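Local coordinates for protein integral membrane indolylacetylinositol arabinosyltransferase EmbC (Mycolicibacterium smegmatis, PDB 7BVE) that probably polymerises arabinose into cell-wall arabinan as a membrane-embedded arabinosyltransferase, and binds the antituberculosis drug ethambutol, at residues A[601-605]-A[670-676]; A[742-746]-A[824-830]; A[860-866]-A[940-946]. All coordinates share one frame; numbering follows the deposited sequence.

Contact 1 of 3, residues A[601-605]-A[670-676]; sequences SRRNR and RDVSPDR
The guanidiniums of R602, R605 and R676 are the flat groups here. That of R602 has V672 over one face, with CG2 of V672 3.4 Å above the plane and displaced toward the rim; at its edge, near the plane, lie the backbone O of D671 and the guanidinium of R676. The R676 group is turned almost upright against it, the planes 79° apart, which brings NH2 of R602 over a face of R676. Both groups are cations, so this approach carries no attraction of its own, and with R676 poorly ordered its closeness is doubtful. The third guanidinium, R605, meets V672 at its edge, NH1 lying 3.3 Å from CG1, while the opening turn of its own helix, S601 O and R602 N, lies over one face.

The single bond across the gap is a weak one, from R602 NH1 to D671 O at 3.2 Å, with 148° at the hydrogen. To make it, R602 sets CG between its backbone N and carbonyl carbon (chi1 65°) and bends at chi3, passing CD over the backbone of D671. Arginine suits the place because its aliphatic stem can pack while its end still reaches a carbonyl. The carboxylate of D675, also poorly ordered and 4.4 Å from R602 NH1 at OD2, is too far for a salt bridge and may at most soften the gathered charge. V672, branched at CB, can give a methyl to both R602 and R605, and its carbonyl receives the N-H groups of both D675 and R676, curling the loop.

S601 is the N-cap of helix 602-619, and the 670-676 loop links helix 647-668 to helix 681-685. The start of helix 602-619 is thus flanked by helix 647-668, where R602 packs on F665 and R603 on H666, and by the loop that follows it, at the surface of the membrane part.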
ATOM      1  N   SER A 601     -39.608   1.354 -11.246  1.00 18.16           N
ATOM      2  CA  SER A 601     -39.917   1.116  -9.843  1.00 18.16           C
ATOM      3  C   SER A 601     -39.125   2.074  -8.972  1.00 18.16           C
ATOM      4  O   SER A 601     -37.917   2.231  -9.161  1.00 18.16           O
ATOM      5  CB  SER A 601     -39.584  -0.315  -9.445  1.00 18.16           C
ATOM      6  OG  SER A 601     -38.186  -0.488  -9.426  1.00 18.16           O
ATOM      7  N   ARG A 602     -39.799   2.686  -7.998  1.00 26.59           N
ATOM      8  CA  ARG A 602     -39.135   3.656  -7.140  1.00 26.59           C
ATOM      9  C   ARG A 602     -38.266   3.000  -6.076  1.00 26.59           C
ATOM     10  O   ARG A 602     -37.443   3.687  -5.457  1.00 26.59           O
ATOM     11  CB  ARG A 602     -40.179   4.569  -6.513  1.00 26.59           C
ATOM     12  CG  ARG A 602     -41.120   3.876  -5.590  1.00 26.59           C
ATOM     13  CD  ARG A 602     -42.250   4.792  -5.179  1.00 26.59           C
ATOM     14  NE  ARG A 602     -41.756   6.020  -4.571  1.00 26.59           N
ATOM     15  CZ  ARG A 602     -42.526   7.038  -4.209  1.00 26.59           C
ATOM     16  NH1 ARG A 602     -43.841   6.961  -4.348  1.00 26.59           N
ATOM     17  NH2 ARG A 602     -41.983   8.123  -3.676  1.00 26.59           N
ATOM     18  N   ARG A 603     -38.423   1.692  -5.870  1.00 15.85           N
ATOM     19  CA  ARG A 603     -37.489   0.912  -5.063  1.00 15.85           C
ATOM     20  C   ARG A 603     -36.083   0.985  -5.648  1.00 15.85           C
ATOM     21  O   ARG A 603     -35.109   1.262  -4.935  1.00 15.85           O
ATOM     22  CB  ARG A 603     -37.997  -0.533  -5.000  1.00 15.85           C
ATOM     23  CG  ARG A 603     -37.377  -1.481  -3.980  1.00 15.85           C
ATOM     24  CD  ARG A 603     -36.216  -2.290  -4.522  1.00 15.85           C
ATOM     25  NE  ARG A 603     -36.530  -2.957  -5.780  1.00 15.85           N
ATOM     26  CZ  ARG A 603     -37.162  -4.118  -5.891  1.00 15.85           C
ATOM     27  NH1 ARG A 603     -37.392  -4.630  -7.089  1.00 15.85           N
ATOM     28  NH2 ARG A 603     -37.566  -4.765  -4.812  1.00 15.85           N
ATOM     29  N   ASN A 604     -35.973   0.788  -6.965  1.00 15.07           N
ATOM     30  CA  ASN A 604     -34.676   0.802  -7.631  1.00 15.07           C
ATOM     31  C   ASN A 604     -34.078   2.201  -7.663  1.00 15.07           C
ATOM     32  O   ASN A 604     -32.861   2.369  -7.523  1.00 15.07           O
ATOM     33  CB  ASN A 604     -34.823   0.261  -9.047  1.00 15.07           C
ATOM     34  CG  ASN A 604     -35.166  -1.201  -9.078  1.00 15.07           C
ATOM     35  OD1 ASN A 604     -34.651  -1.989  -8.297  1.00 15.07           O
ATOM     36  ND2 ASN A 604     -36.032  -1.578  -9.999  1.00 15.07           N
ATOM     37  N   ARG A 605     -34.922   3.217  -7.828  1.00 15.07           N
ATOM     38  CA  ARG A 605     -34.434   4.588  -7.850  1.00 15.07           C
ATOM     39  C   ARG A 605     -33.935   5.025  -6.478  1.00 15.07           C
ATOM     40  O   ARG A 605     -32.932   5.743  -6.376  1.00 15.07           O
ATOM     41  CB  ARG A 605     -35.529   5.519  -8.355  1.00 15.07           C
ATOM     42  CG  ARG A 605     -35.853   5.326  -9.817  1.00 15.07           C
ATOM     43  CD  ARG A 605     -36.602   6.509 -10.343  1.00 15.07           C
ATOM     44  NE  ARG A 605     -37.939   6.632  -9.789  1.00 15.07           N
ATOM     45  CZ  ARG A 605     -39.025   6.172 -10.390  1.00 15.07           C
ATOM     46  NH1 ARG A 605     -40.208   6.323  -9.830  1.00 15.07           N
ATOM     47  NH2 ARG A 605     -38.929   5.582 -11.567  1.00 15.07           N
ATOM     48  N   ARG A 670     -45.704  -0.313  -3.015  1.00 57.60           N
ATOM     49  CA  ARG A 670     -46.161   1.011  -3.409  1.00 57.60           C
ATOM     50  C   ARG A 670     -45.342   1.535  -4.582  1.00 57.60           C
ATOM     51  O   ARG A 670     -44.173   1.178  -4.754  1.00 57.60           O
ATOM     52  CB  ARG A 670     -46.076   1.995  -2.237  1.00 57.60           C
ATOM     53  CG  ARG A 670     -46.948   1.623  -1.055  1.00 57.60           C
ATOM     54  CD  ARG A 670     -48.416   1.683  -1.433  1.00 57.60           C
ATOM     55  NE  ARG A 670     -48.821   3.036  -1.805  1.00 57.60           N
ATOM     56  CZ  ARG A 670     -49.923   3.324  -2.489  1.00 57.60           C
ATOM     57  NH1 ARG A 670     -50.212   4.585  -2.785  1.00 57.60           N
ATOM     58  NH2 ARG A 670     -50.735   2.351  -2.881  1.00 57.60           N
ATOM     59  N   ASP A 671     -45.975   2.387  -5.388  1.00 62.09           N
ATOM     60  CA  ASP A 671     -45.350   3.052  -6.528  1.00 62.09           C
ATOM     61  C   ASP A 671     -45.679   4.543  -6.488  1.00 62.09           C
ATOM     62  O   ASP A 671     -46.199   5.062  -5.498  1.00 62.09           O
ATOM     63  CB  ASP A 671     -45.789   2.426  -7.857  1.00 62.09           C
ATOM     64  CG  ASP A 671     -45.147   1.080  -8.106  1.00 62.09           C
ATOM     65  OD1 ASP A 671     -44.008   0.864  -7.639  1.00 62.09           O
ATOM     66  OD2 ASP A 671     -45.780   0.237  -8.772  1.00 62.09           O
ATOM     67  N   VAL A 672     -45.373   5.234  -7.586  1.00 57.26           N
ATOM     68  CA  VAL A 672     -45.360   6.694  -7.603  1.00 57.26           C
ATOM     69  C   VAL A 672     -46.270   7.288  -8.678  1.00 57.26           C
ATOM     70  O   VAL A 672     -46.680   8.454  -8.542  1.00 57.26           O
ATOM     71  CB  VAL A 672     -43.914   7.223  -7.762  1.00 57.26           C
ATOM     72  CG1 VAL A 672     -43.411   7.034  -9.182  1.00 57.26           C
ATOM     73  CG2 VAL A 672     -43.747   8.665  -7.282  1.00 57.26           C
ATOM     74  N   SER A 673     -46.649   6.516  -9.699  1.00 69.40           N
ATOM     75  CA  SER A 673     -47.240   7.089 -10.911  1.00 69.40           C
ATOM     76  C   SER A 673     -48.639   7.692 -10.752  1.00 69.40           C
ATOM     77  O   SER A 673     -48.948   8.640 -11.490  1.00 69.40           O
ATOM     78  CB  SER A 673     -47.177   6.050 -12.044  1.00 69.40           C
ATOM     79  OG  SER A 673     -47.867   4.845 -11.768  1.00 69.40           O
ATOM     80  N   PRO A 674     -49.521   7.242  -9.855  1.00 74.71           N
ATOM     81  CA  PRO A 674     -50.678   8.093  -9.515  1.00 74.71           C
ATOM     82  C   PRO A 674     -50.489   8.975  -8.284  1.00 74.71           C
ATOM     83  O   PRO A 674     -51.479   9.560  -7.829  1.00 74.71           O
ATOM     84  CB  PRO A 674     -51.781   7.056  -9.256  1.00 74.71           C
ATOM     85  CG  PRO A 674     -51.081   5.918  -8.706  1.00 74.71           C
ATOM     86  CD  PRO A 674     -49.777   5.847  -9.421  1.00 74.71           C
ATOM     87  N   ASP A 675     -49.276   9.092  -7.747  1.00 80.45           N
ATOM     88  CA  ASP A 675     -49.068   9.738  -6.454  1.00 80.45           C
ATOM     89  C   ASP A 675     -48.331  11.072  -6.553  1.00 80.45           C
ATOM     90  O   ASP A 675     -48.820  12.082  -6.040  1.00 80.45           O
ATOM     91  CB  ASP A 675     -48.315   8.787  -5.517  1.00 80.45           C
ATOM     92  CG  ASP A 675     -48.276   9.287  -4.088  1.00 80.45           C
ATOM     93  OD1 ASP A 675     -49.326   9.248  -3.415  1.00 80.45           O
ATOM     94  OD2 ASP A 675     -47.193   9.704  -3.628  1.00 80.45           O
ATOM     95  N   ARG A 676     -47.157  11.102  -7.192  1.00 82.92           N
ATOM     96  CA  ARG A 676     -46.334  12.309  -7.252  1.00 82.92           C
ATOM     97  C   ARG A 676     -46.136  12.728  -8.702  1.00 82.92           C
ATOM     98  O   ARG A 676     -45.189  12.269  -9.359  1.00 82.92           O
ATOM     99  CB  ARG A 676     -44.986  12.079  -6.565  1.00 82.92           C
ATOM    100  CG  ARG A 676     -45.102  11.802  -5.078  1.00 82.92           C
ATOM    101  CD  ARG A 676     -43.754  11.556  -4.427  1.00 82.92           C
ATOM    102  NE  ARG A 676     -43.903  11.246  -3.007  1.00 82.92           N
ATOM    103  CZ  ARG A 676     -42.894  10.982  -2.181  1.00 82.92           C
ATOM    104  NH1 ARG A 676     -43.136  10.713  -0.905  1.00 82.92           N
ATOM    105  NH2 ARG A 676     -41.645  10.998  -2.626  1.00 82.92           N
TER

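Contact 2 of 3, residues A[742-746]-A[824-830]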
ATOM      1  N   ALA A 742      24.694  37.986   6.112  1.00 27.55           N
ATOM      2  CA  ALA A 742      24.072  37.705   7.400  1.00 27.55           C
ATOM      3  C   ALA A 742      24.800  38.346   8.571  1.00 27.55           C
ATOM      4  O   ALA A 742      24.477  38.037   9.718  1.00 27.55           O
ATOM      5  CB  ALA A 742      23.974  36.198   7.626  1.00 27.55           C
ATOM      6  N   ASN A 743      25.767  39.226   8.317  1.00 36.28           N
ATOM      7  CA  ASN A 743      26.516  39.907   9.363  1.00 36.28           C
ATOM      8  C   ASN A 743      26.185  41.389   9.428  1.00 36.28           C
ATOM      9  O   ASN A 743      26.919  42.158  10.052  1.00 36.28           O
ATOM     10  CB  ASN A 743      28.016  39.733   9.141  1.00 36.28           C
ATOM     11  CG  ASN A 743      28.443  38.292   9.174  1.00 36.28           C
ATOM     12  OD1 ASN A 743      28.896  37.746   8.171  1.00 36.28           O
ATOM     13  ND2 ASN A 743      28.304  37.662  10.332  1.00 36.28           N
ATOM     14  N   ALA A 744      25.097  41.807   8.789  1.00 38.59           N
ATOM     15  CA  ALA A 744      24.848  43.227   8.580  1.00 38.59           C
ATOM     16  C   ALA A 744      24.107  43.861   9.753  1.00 38.59           C
ATOM     17  O   ALA A 744      24.626  44.772  10.402  1.00 38.59           O
ATOM     18  CB  ALA A 744      24.071  43.431   7.277  1.00 38.59           C
ATOM     19  N   GLY A 745      22.898  43.389  10.038  1.00 31.36           N
ATOM     20  CA  GLY A 745      22.059  44.072  10.999  1.00 31.36           C
ATOM     21  C   GLY A 745      22.140  43.572  12.423  1.00 31.36           C
ATOM     22  O   GLY A 745      21.107  43.409  13.075  1.00 31.36           O
ATOM     23  N   MET A 746      23.348  43.328  12.924  1.00 42.40           N
ATOM     24  CA  MET A 746      23.530  42.934  14.315  1.00 42.40           C
ATOM     25  C   MET A 746      23.286  44.127  15.226  1.00 42.40           C
ATOM     26  O   MET A 746      23.774  45.228  14.961  1.00 42.40           O
ATOM     27  CB  MET A 746      24.937  42.385  14.537  1.00 42.40           C
ATOM     28  CG  MET A 746      25.210  41.038  13.904  1.00 42.40           C
ATOM     29  SD  MET A 746      24.305  39.709  14.706  1.00 42.40           S
ATOM     30  CE  MET A 746      24.650  38.345  13.606  1.00 42.40           C
ATOM     31  N   GLY A 824      27.040  31.867   6.742  1.00 23.26           N
ATOM     32  CA  GLY A 824      28.108  32.821   6.538  1.00 23.26           C
ATOM     33  C   GLY A 824      28.309  33.791   7.679  1.00 23.26           C
ATOM     34  O   GLY A 824      28.633  34.959   7.441  1.00 23.26           O
ATOM     35  N   LEU A 825      28.120  33.340   8.913  1.00 31.04           N
ATOM     36  CA  LEU A 825      28.329  34.195  10.072  1.00 31.04           C
ATOM     37  C   LEU A 825      29.810  34.219  10.424  1.00 31.04           C
ATOM     38  O   LEU A 825      30.461  33.172  10.458  1.00 31.04           O
ATOM     39  CB  LEU A 825      27.499  33.698  11.251  1.00 31.04           C
ATOM     40  CG  LEU A 825      25.990  33.872  11.166  1.00 31.04           C
ATOM     41  CD1 LEU A 825      25.325  33.101  12.278  1.00 31.04           C
ATOM     42  CD2 LEU A 825      25.652  35.336  11.275  1.00 31.04           C
ATOM     43  N   ASN A 826      30.336  35.407  10.679  1.00 40.46           N
ATOM     44  CA  ASN A 826      31.751  35.586  10.966  1.00 40.46           C
ATOM     45  C   ASN A 826      32.064  35.082  12.371  1.00 40.46           C
ATOM     46  O   ASN A 826      31.483  35.590  13.340  1.00 40.46           O
ATOM     47  CB  ASN A 826      32.113  37.063  10.845  1.00 40.46           C
ATOM     48  CG  ASN A 826      33.601  37.296  10.738  1.00 40.46           C
ATOM     49  OD1 ASN A 826      34.391  36.357  10.707  1.00 40.46           O
ATOM     50  ND2 ASN A 826      33.994  38.561  10.687  1.00 40.46           N
ATOM     51  N   PRO A 827      32.962  34.101  12.532  1.00 42.66           N
ATOM     52  CA  PRO A 827      33.279  33.613  13.883  1.00 42.66           C
ATOM     53  C   PRO A 827      34.044  34.610  14.730  1.00 42.66           C
ATOM     54  O   PRO A 827      34.015  34.502  15.962  1.00 42.66           O
ATOM     55  CB  PRO A 827      34.124  32.362  13.616  1.00 42.66           C
ATOM     56  CG  PRO A 827      33.801  31.971  12.220  1.00 42.66           C
ATOM     57  CD  PRO A 827      33.579  33.256  11.498  1.00 42.66           C
ATOM     58  N   ALA A 828      34.719  35.579  14.115  1.00 42.59           N
ATOM     59  CA  ALA A 828      35.473  36.576  14.859  1.00 42.59           C
ATOM     60  C   ALA A 828      34.606  37.703  15.404  1.00 42.59           C
ATOM     61  O   ALA A 828      35.136  38.594  16.072  1.00 42.59           O
ATOM     62  CB  ALA A 828      36.572  37.166  13.976  1.00 42.59           C
ATOM     63  N   THR A 829      33.296  37.698  15.134  1.00 42.72           N
ATOM     64  CA  THR A 829      32.442  38.782  15.604  1.00 42.72           C
ATOM     65  C   THR A 829      31.176  38.240  16.267  1.00 42.72           C
ATOM     66  O   THR A 829      30.528  38.956  17.038  1.00 42.72           O
ATOM     67  CB  THR A 829      32.095  39.709  14.431  1.00 42.72           C
ATOM     68  OG1 THR A 829      33.273  39.927  13.647  1.00 42.72           O
ATOM     69  CG2 THR A 829      31.629  41.082  14.919  1.00 42.72           C
ATOM     70  N   THR A 830      30.843  36.975  16.042  1.00 38.28           N
ATOM     71  CA  THR A 830      29.609  36.384  16.556  1.00 38.28           C
ATOM     72  C   THR A 830      29.923  35.439  17.707  1.00 38.28           C
ATOM     73  O   THR A 830      30.552  34.384  17.485  1.00 38.28           O
ATOM     74  CB  THR A 830      28.857  35.659  15.442  1.00 38.28           C
ATOM     75  OG1 THR A 830      28.442  36.609  14.455  1.00 38.28           O
ATOM     76  CG2 THR A 830      27.638  34.942  15.981  1.00 38.28           C
TER
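L825 points its CD2 methyl into the 742-746 loop, where A742 and M746 receive it from different directions. The methionine crosses the leucine at about a right angle: its chain bends at chi2 (-69°), swinging the terminal CE round to 3.9 Å from L825 CD2. Beside this, CB of A742 stands 4.1 Å from the same methyl, and the carbonyl O of A742 lies 3.3 Å from it. Leucine carries its methyls far enough from the backbone for CD2 to reach between A742 and M746; alanine is small enough to let the backbone come close, and the unbranched methionine can curl to the shape that remains.

N743 approaches differently. Its side chain starts beside the backbone N (chi1 -61°) and lies next to the main chain of G824, L825 and N826; asparagine is short and polar enough for a place beside peptide groups. G824 adopts a positive phi of 74°, a conformation glycine takes easily, and brings no side chain against N743.

Both segments are irregular loops of the C-terminal domain, whose sequence family belongs with the galactose-binding-like domains, and they lie among its beta strands. The first contains an inverse gamma turn centred on G745, closed by a weak bond from M746 N to A744 O; it leads straight into strand 748-749. The second turns just ahead of strand 833-834, with T830 N bonded to N826 O at 3.1 Å. The hydroxyl of T830 adds a weak bond from OG1 to that same carbonyl, so one threonine ties its own turn through both backbone and side chain.

Further in, L825 and M746 both touch R944, while T830 rests on T941 and P942.

Contact 3 of 3, residues A[860-866]-A[940-946]; sequences GPLLVVS and LTPPRIP
R944 runs alongside V864, the two side chains leaving their backbones in the same direction. Its CB lies 3.3 Å from the carbonyl O of V864. CG then stands opposite the backbone N (chi1 -178°), which sends the chain off the backbone beside the valine, and a bend at chi3 (64°) sets the guanidinium alongside V864, near S866. There V864 CG1 lies at the edge of the guanidinium, 3.4 Å from NH1, and S866 OG approaches NH1 obliquely at 3.6 Å. Beyond the pair, NH1 makes a weak bond to N908 OD1, which also bonds S866 OG, and NH2 makes another to A742 O.

The backbones run antiparallel and form a single bridge, V864 with R944 as a hydrogen-bonded pair. V864 N donates to R944 O at 2.7 Å in a nearly straight bond (177°); farther on, T941 N makes only a weak one to S866 O. P942, P943 and P946 have no amide hydrogen, in keeping with a single bridge. They pack instead: P946 CG meets V864 CG2 at 3.7 Å, and P943 lies against V865. On the side with P943, L863 CD1 reaches I945 CG1 at 3.7 Å, and L863, V865 and P943 also touch strand 922-928.

Strand 862-867 pairs with 907-912 along one edge; the proline-rich segment lies along the other, held largely by apolar contact, while the buried arginine charge is probably eased by several weak polar partners, including a long, weak ion pair with E739.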
ATOM      1  N   GLY A 860      13.938  46.615   9.507  1.00 25.60           N
ATOM      2  CA  GLY A 860      13.230  45.641   8.723  1.00 25.60           C
ATOM      3  C   GLY A 860      12.026  45.090   9.454  1.00 25.60           C
ATOM      4  O   GLY A 860      11.749  45.435  10.603  1.00 25.60           O
ATOM      5  N   PRO A 861      11.295  44.214   8.802  1.00 16.18           N
ATOM      6  CA  PRO A 861      10.073  43.678   9.410  1.00 16.18           C
ATOM      7  C   PRO A 861      10.305  42.515  10.359  1.00 16.18           C
ATOM      8  O   PRO A 861       9.337  41.937  10.859  1.00 16.18           O
ATOM      9  CB  PRO A 861       9.264  43.241   8.187  1.00 16.18           C
ATOM     10  CG  PRO A 861      10.295  42.905   7.188  1.00 16.18           C
ATOM     11  CD  PRO A 861      11.421  43.837   7.385  1.00 16.18           C
ATOM     12  N   LEU A 862      11.563  42.167  10.628  1.00 15.07           N
ATOM     13  CA  LEU A 862      11.869  40.940  11.357  1.00 15.07           C
ATOM     14  C   LEU A 862      12.964  41.195  12.374  1.00 15.07           C
ATOM     15  O   LEU A 862      13.873  41.993  12.127  1.00 15.07           O
ATOM     16  CB  LEU A 862      12.300  39.829  10.411  1.00 15.07           C
ATOM     17  CG  LEU A 862      11.246  39.115   9.601  1.00 15.07           C
ATOM     18  CD1 LEU A 862      11.920  38.153   8.685  1.00 15.07           C
ATOM     19  CD2 LEU A 862      10.303  38.365  10.510  1.00 15.07           C
ATOM     20  N   LEU A 863      12.881  40.495  13.498  1.00 15.07           N
ATOM     21  CA  LEU A 863      13.971  40.355  14.452  1.00 15.07           C
ATOM     22  C   LEU A 863      14.347  38.884  14.505  1.00 15.07           C
ATOM     23  O   LEU A 863      13.498  38.037  14.792  1.00 15.07           O
ATOM     24  CB  LEU A 863      13.535  40.842  15.829  1.00 15.07           C
ATOM     25  CG  LEU A 863      14.501  40.809  16.998  1.00 15.07           C
ATOM     26  CD1 LEU A 863      15.640  41.771  16.789  1.00 15.07           C
ATOM     27  CD2 LEU A 863      13.743  41.149  18.246  1.00 15.07           C
ATOM     28  N   VAL A 864      15.605  38.571  14.204  1.00 15.15           N
ATOM     29  CA  VAL A 864      16.017  37.190  13.988  1.00 15.15           C
ATOM     30  C   VAL A 864      17.157  36.838  14.936  1.00 15.15           C
ATOM     31  O   VAL A 864      18.130  37.588  15.052  1.00 15.15           O
ATOM     32  CB  VAL A 864      16.445  36.941  12.523  1.00 15.15           C
ATOM     33  CG1 VAL A 864      16.778  35.489  12.314  1.00 15.15           C
ATOM     34  CG2 VAL A 864      15.371  37.340  11.556  1.00 15.15           C
ATOM     35  N   VAL A 865      17.027  35.701  15.625  1.00 19.32           N
ATOM     36  CA  VAL A 865      18.154  35.035  16.265  1.00 19.32           C
ATOM     37  C   VAL A 865      18.310  33.672  15.610  1.00 19.32           C
ATOM     38  O   VAL A 865      17.345  33.121  15.071  1.00 19.32           O
ATOM     39  CB  VAL A 865      17.987  34.892  17.795  1.00 19.32           C
ATOM     40  CG1 VAL A 865      17.772  36.240  18.435  1.00 19.32           C
ATOM     41  CG2 VAL A 865      16.864  33.953  18.151  1.00 19.32           C
ATOM     42  N   SER A 866      19.527  33.148  15.617  1.00 23.65           N
ATOM     43  CA  SER A 866      19.805  31.821  15.092  1.00 23.65           C
ATOM     44  C   SER A 866      19.955  30.847  16.250  1.00 23.65           C
ATOM     45  O   SER A 866      20.494  31.200  17.301  1.00 23.65           O
ATOM     46  CB  SER A 866      21.074  31.823  14.249  1.00 23.65           C
ATOM     47  OG  SER A 866      20.952  32.695  13.149  1.00 23.65           O
ATOM     48  N   LEU A 940      22.804  29.356  20.993  1.00 30.19           N
ATOM     49  CA  LEU A 940      22.201  30.695  20.734  1.00 30.19           C
ATOM     50  C   LEU A 940      23.224  31.714  20.228  1.00 30.19           C
ATOM     51  O   LEU A 940      24.380  31.685  20.693  1.00 30.19           O
ATOM     52  CB  LEU A 940      21.557  31.183  22.036  1.00 30.19           C
ATOM     53  CG  LEU A 940      20.824  32.522  21.947  1.00 30.19           C
ATOM     54  CD1 LEU A 940      19.729  32.471  20.894  1.00 30.19           C
ATOM     55  CD2 LEU A 940      20.247  32.914  23.299  1.00 30.19           C
ATOM     56  N   THR A 941      22.772  32.615  19.348  1.00 28.54           N
ATOM     57  CA  THR A 941      23.663  33.683  18.840  1.00 28.54           C
ATOM     58  C   THR A 941      23.029  35.041  19.138  1.00 28.54           C
ATOM     59  O   THR A 941      21.888  35.070  19.497  1.00 28.54           O
ATOM     60  CB  THR A 941      23.938  33.486  17.355  1.00 28.54           C
ATOM     61  OG1 THR A 941      24.095  32.093  17.144  1.00 28.54           O
ATOM     62  CG2 THR A 941      25.212  34.157  16.917  1.00 28.54           C
ATOM     63  N   PRO A 942      23.707  36.190  19.060  1.00 28.94           N
ATOM     64  CA  PRO A 942      23.049  37.441  19.390  1.00 28.94           C
ATOM     65  C   PRO A 942      21.972  37.931  18.404  1.00 28.94           C
ATOM     66  O   PRO A 942      21.952  37.459  17.320  1.00 28.94           O
ATOM     67  CB  PRO A 942      24.232  38.388  19.531  1.00 28.94           C
ATOM     68  CG  PRO A 942      25.262  37.819  18.632  1.00 28.94           C
ATOM     69  CD  PRO A 942      25.080  36.329  18.679  1.00 28.94           C
ATOM     70  N   PRO A 943      21.025  38.806  18.813  1.00 30.01           N
ATOM     71  CA  PRO A 943      19.950  39.326  17.977  1.00 30.01           C
ATOM     72  C   PRO A 943      20.399  40.123  16.757  1.00 30.01           C
ATOM     73  O   PRO A 943      21.344  40.827  16.830  1.00 30.01           O
ATOM     74  CB  PRO A 943      19.324  40.412  18.824  1.00 30.01           C
ATOM     75  CG  PRO A 943      19.513  39.893  20.173  1.00 30.01           C
ATOM     76  CD  PRO A 943      20.920  39.351  20.141  1.00 30.01           C
ATOM     77  N   ARG A 944      19.512  40.178  15.788  1.00 19.29           N
ATOM     78  CA  ARG A 944      19.803  40.680  14.463  1.00 19.29           C
ATOM     79  C   ARG A 944      18.518  41.186  13.831  1.00 19.29           C
ATOM     80  O   ARG A 944      17.482  40.525  13.918  1.00 19.29           O
ATOM     81  CB  ARG A 944      20.425  39.557  13.631  1.00 19.29           C
ATOM     82  CG  ARG A 944      20.847  39.907  12.243  1.00 19.29           C
ATOM     83  CD  ARG A 944      21.453  38.686  11.604  1.00 19.29           C
ATOM     84  NE  ARG A 944      20.480  37.613  11.461  1.00 19.29           N
ATOM     85  CZ  ARG A 944      20.795  36.370  11.128  1.00 19.29           C
ATOM     86  NH1 ARG A 944      19.867  35.440  11.013  1.00 19.29           N
ATOM     87  NH2 ARG A 944      22.053  36.054  10.911  1.00 19.29           N
ATOM     88  N   ILE A 945      18.580  42.367  13.225  1.00 19.67           N
ATOM     89  CA  ILE A 945      17.502  42.825  12.350  1.00 19.67           C
ATOM     90  C   ILE A 945      18.017  42.770  10.918  1.00 19.67           C
ATOM     91  O   ILE A 945      18.844  43.604  10.519  1.00 19.67           O
ATOM     92  CB  ILE A 945      17.008  44.230  12.714  1.00 19.67           C
ATOM     93  CG1 ILE A 945      16.305  44.196  14.065  1.00 19.67           C
ATOM     94  CG2 ILE A 945      16.017  44.719  11.693  1.00 19.67           C
ATOM     95  CD1 ILE A 945      15.927  45.545  14.577  1.00 19.67           C
ATOM     96  N   PRO A 946      17.584  41.795  10.130  1.00 16.31           N
ATOM     97  CA  PRO A 946      18.153  41.606   8.798  1.00 16.31           C
ATOM     98  C   PRO A 946      17.715  42.672   7.809  1.00 16.31           C
ATOM     99  O   PRO A 946      16.630  43.244   7.918  1.00 16.31           O
ATOM    100  CB  PRO A 946      17.618  40.235   8.395  1.00 16.31           C
ATOM    101  CG  PRO A 946      16.426  40.038   9.208  1.00 16.31           C
ATOM    102  CD  PRO A 946      16.704  40.683  10.504  1.00 16.31           C
TER

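Contact 1 stands apart, a surface meeting of a helix start and an interhelical loop in the membrane part, with nearest atoms about 66 Å from contact 2 and 57 Å from contact 3. Its chemistry is arginine-rich and weakly bonded. Contacts 2 and 3 share the C-terminal domain, their centres 11 Å apart. Contact 3 is buried and sets an irregular segment along a strand, relying on a straight backbone bond and apolar packing; contact 2, partly buried, joins two loops mainly round one leucine. They touch directly: G745 O lies 2.7 Å from I945 N, probably a hydrogen bond, and R944 of contact 3 also reaches contact 2, so 940-946 is the segment that joins them.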